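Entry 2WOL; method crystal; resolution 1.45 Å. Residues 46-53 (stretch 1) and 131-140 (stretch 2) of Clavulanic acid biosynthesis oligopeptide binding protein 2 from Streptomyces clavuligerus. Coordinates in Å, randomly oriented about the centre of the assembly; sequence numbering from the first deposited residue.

Stretch 1, residues 46-53: LDPARTYY
Stretch 2 131-140: DVLPGGPTYL

Residues 46-53 and 131-140 pack as two irregular segments without regular helix or strand, burying 483 Å² counted over both. The backbones come closest at Arg50 and Gly136, whose CA atoms lie 4.1 Å apart, and run in broadly the same direction, Asp47 to Tyr52 alongside Leu133 to Pro137. Stretch 1 enters the contact through a type I beta turn from Asp47 to Arg50, with Pro48 (phi/psi -60/-22°) and Ala49 (-86/-12°) at its corners. The turn is closed by the hydrogen bond from Arg50 N to Asp47 O (3.0 Å) and braced by Ala49 N, which donates to Asp47 OD1 (3.0 Å); the t rotamer of Asp47 (chi1 -174°) places the carboxylate for this. Beyond the turn the chain extends at Thr51 (-103/138°). The CA-to-CB bond of Thr51 points away from stretch 2; its chi1 is t (178°), and Thr51 OG1 accepts a weak hydrogen bond from Tyr53 N (3.3 Å).

A single direct hydrogen bond joins the stretches: Arg50 NE donates to Pro134 O at 2.9 Å and a nearly straight 173°. The arginine (-114/13°) leaves its backbone sideways, and its chi angles of -59° (m), -178° (t), 68° (p) and -176° carry the guanidinium alongside residues 132-134. Pro134 O meets the edge of this group, while Val132 O and Leu133 CA lie over one face. The aliphatic part is used as well, with Arg50 CD 3.9 Å from Leu133 CB. Leu133, buried and in the m,t rotamer, also brings CD2 to 3.8 Å from Asp47 OD2.

Backbone packing depends on two glycines. Gly136 (-113/179°) places CA 3.2 Å from Ala49 O in a CA-H...O contact, and an ideal CB there would lie 1.9 Å from Ala49 O. Gly135 adopts 129/-18°, angles that themselves call for glycine; its CA makes a longer CA-H...O contact with Arg50 O (3.6 Å), and an ideal CB would clash with Arg50 O at 2.6 Å.

The aromatic part of the contact is formed by Tyr52 (-129/21°), whose CB points toward stretch 2. With chi1 between wells at -130° and chi2 at 126°, one face of its ring packs against Pro137 in a CH-pi contact: Pro137 CG is 4.1 Å from the centroid of the Tyr52 ring and 19° off its normal. The rigid C-gamma exo pyrrolidine of Pro137 (-64/150°) offers a compact apolar surface for this face. Gly135 O lies at the ring edge, and Tyr52 OH approaches Tyr139 CE1 at 3.9 Å.

Waters complete the polar network. Water 1 lies 2.7 Å from Ala49 O and 2.8 Å from Pro137 O, within hydrogen-bonding reach of both. Water 2 accepts from Gly136 N (2.9 Å) and is 2.7 Å from Leu133 O, linking two points of stretch 2 beside the turn. Water 3 donates to Pro134 O (3.0 Å) and accepts a weak bond from Arg50 NH2 (3.0 Å), reinforcing the direct link. Water 4 accepts from Thr138 N (2.9 Å) and donates to Tyr52 OH (2.9 Å), tying the phenol to the backbone beyond Pro137.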

# COMPACT_ATOMS: atom_id res chain seq x y z
N LEU A 46 14.12 2.32 -10.49
CA LEU A 46 13.57 1.83 -11.75
C LEU A 46 13.80 0.32 -11.94
O LEU A 46 13.43 -0.25 -12.97
CB LEU A 46 14.11 2.63 -12.95
CG LEU A 46 13.69 4.10 -13.03
CD1 LEU A 46 14.43 4.80 -14.15
CD2 LEU A 46 12.18 4.25 -13.21
N ASP A 47 14.42 -0.32 -10.95
CA ASP A 47 14.45 -1.77 -10.89
C ASP A 47 13.09 -2.20 -10.34
O ASP A 47 12.71 -1.80 -9.24
CB ASP A 47 15.60 -2.23 -9.97
CG ASP A 47 15.80 -3.74 -9.96
OD1 ASP A 47 14.80 -4.48 -10.09
OD2 ASP A 47 16.96 -4.18 -9.81
N PRO A 48 12.33 -3.01 -11.11
CA PRO A 48 10.98 -3.36 -10.66
C PRO A 48 10.95 -4.09 -9.31
O PRO A 48 9.92 -4.09 -8.63
CB PRO A 48 10.46 -4.28 -11.78
CG PRO A 48 11.68 -4.76 -12.48
CD PRO A 48 12.66 -3.63 -12.40
N ALA A 49 12.06 -4.71 -8.93
CA ALA A 49 12.14 -5.45 -7.67
C ALA A 49 12.50 -4.60 -6.46
O ALA A 49 12.38 -5.06 -5.32
CB ALA A 49 13.12 -6.61 -7.80
N ARG A 50 12.95 -3.37 -6.70
CA ARG A 50 13.55 -2.56 -5.64
C ARG A 50 12.74 -1.33 -5.26
O ARG A 50 13.23 -0.44 -4.55
CB ARG A 50 14.97 -2.16 -6.01
CG ARG A 50 15.89 -3.35 -6.25
CD ARG A 50 17.30 -2.90 -6.57
NE ARG A 50 17.94 -2.27 -5.41
CZ ARG A 50 19.15 -1.71 -5.43
NH1 ARG A 50 19.87 -1.69 -6.55
NH2 ARG A 50 19.64 -1.16 -4.33
N THR A 51 11.49 -1.27 -5.73
CA THR A 51 10.60 -0.17 -5.40
C THR A 51 9.56 -0.54 -4.34
O THR A 51 8.97 -1.63 -4.37
CB THR A 51 9.91 0.42 -6.65
OG1 THR A 51 9.02 1.47 -6.22
CG2 THR A 51 9.11 -0.65 -7.41
N TYR A 52 9.36 0.39 -3.41
CA TYR A 52 8.34 0.25 -2.37
C TYR A 52 7.45 1.49 -2.31
O TYR A 52 6.82 1.76 -1.28
CB TYR A 52 8.98 -0.00 -0.99
CG TYR A 52 8.39 -1.19 -0.26
CD1 TYR A 52 9.20 -2.22 0.21
CD2 TYR A 52 7.01 -1.29 -0.06
CE1 TYR A 52 8.66 -3.32 0.88
CE2 TYR A 52 6.46 -2.39 0.60
CZ TYR A 52 7.29 -3.40 1.06
OH TYR A 52 6.76 -4.49 1.72
N TYR A 53 7.40 2.25 -3.41
CA TYR A 53 6.49 3.39 -3.53
C TYR A 53 5.23 2.94 -4.25
O TYR A 53 5.32 2.38 -5.35
CB TYR A 53 7.11 4.53 -4.34
CG TYR A 53 8.18 5.37 -3.66
CD1 TYR A 53 8.52 5.20 -2.32
CD2 TYR A 53 8.84 6.36 -4.39
CE1 TYR A 53 9.51 5.99 -1.73
CE2 TYR A 53 9.82 7.16 -3.81
CZ TYR A 53 10.14 6.97 -2.48
OH TYR A 53 11.12 7.76 -1.92
N ASP A 131 21.27 -8.46 -0.37
CA ASP A 131 22.55 -7.76 -0.30
C ASP A 131 22.84 -6.90 -1.54
O ASP A 131 23.61 -5.94 -1.47
CB ASP A 131 23.70 -8.76 -0.08
CG ASP A 131 23.76 -9.86 -1.14
OD1 ASP A 131 22.71 -10.25 -1.69
OD2 ASP A 131 24.87 -10.36 -1.41
N VAL A 132 22.21 -7.25 -2.66
CA VAL A 132 22.44 -6.54 -3.92
C VAL A 132 21.23 -5.70 -4.35
O VAL A 132 21.39 -4.60 -4.89
CB VAL A 132 22.85 -7.53 -5.05
CG1 VAL A 132 23.02 -6.81 -6.39
CG2 VAL A 132 24.15 -8.23 -4.69
N LEU A 133 20.03 -6.23 -4.10
CA LEU A 133 18.78 -5.65 -4.60
C LEU A 133 17.77 -5.26 -3.51
O LEU A 133 16.57 -5.54 -3.64
CB LEU A 133 18.12 -6.61 -5.59
CG LEU A 133 18.98 -7.18 -6.72
CD1 LEU A 133 18.22 -8.24 -7.46
CD2 LEU A 133 19.41 -6.10 -7.68
N PRO A 134 18.22 -4.59 -2.43
CA PRO A 134 17.26 -4.23 -1.39
C PRO A 134 16.31 -3.13 -1.86
O PRO A 134 16.64 -2.39 -2.80
CB PRO A 134 18.16 -3.69 -0.27
CG PRO A 134 19.33 -3.13 -0.99
CD PRO A 134 19.58 -4.11 -2.10
N GLY A 135 15.16 -3.03 -1.21
CA GLY A 135 14.26 -1.90 -1.43
C GLY A 135 12.82 -2.26 -1.73
O GLY A 135 11.94 -1.41 -1.62
N GLY A 136 12.58 -3.50 -2.14
CA GLY A 136 11.24 -3.95 -2.50
C GLY A 136 10.66 -4.98 -1.54
O GLY A 136 11.32 -5.37 -0.58
N PRO A 137 9.42 -5.42 -1.80
CA PRO A 137 8.76 -6.41 -0.94
C PRO A 137 9.47 -7.76 -0.93
O PRO A 137 10.09 -8.15 -1.92
CB PRO A 137 7.36 -6.53 -1.55
CG PRO A 137 7.17 -5.30 -2.37
CD PRO A 137 8.54 -4.97 -2.89
N THR A 138 9.36 -8.47 0.19
CA THR A 138 10.06 -9.74 0.37
C THR A 138 9.12 -10.86 0.86
O THR A 138 9.58 -11.87 1.41
CB THR A 138 11.24 -9.61 1.35
OG1 THR A 138 10.77 -9.09 2.60
CG2 THR A 138 12.32 -8.68 0.78
N TYR A 139 7.82 -10.68 0.64
CA TYR A 139 6.83 -11.71 0.96
C TYR A 139 7.17 -13.08 0.38
O TYR A 139 6.87 -14.11 0.98
CB TYR A 139 5.45 -11.29 0.47
CG TYR A 139 4.92 -10.06 1.16
CD1 TYR A 139 5.05 -8.80 0.59
CD2 TYR A 139 4.29 -10.17 2.40
CE1 TYR A 139 4.56 -7.67 1.24
CE2 TYR A 139 3.80 -9.05 3.06
CZ TYR A 139 3.94 -7.80 2.47
OH TYR A 139 3.46 -6.69 3.12
N LEU A 140 7.80 -13.09 -0.79
CA LEU A 140 8.12 -14.35 -1.47
C LEU A 140 9.17 -15.20 -0.76
O LEU A 140 9.18 -16.42 -0.91
CB LEU A 140 8.53 -14.07 -2.91
CG LEU A 140 7.39 -13.61 -3.82
CD1 LEU A 140 7.93 -12.95 -5.08
CD2 LEU A 140 6.45 -14.76 -4.16
O HOH W 1 12.01 -7.30 -3.79
O HOH W 2 14.10 -5.92 -2.55
O HOH W 3 17.81 0.31 -2.42
O HOH W 4 8.18 -6.89 2.34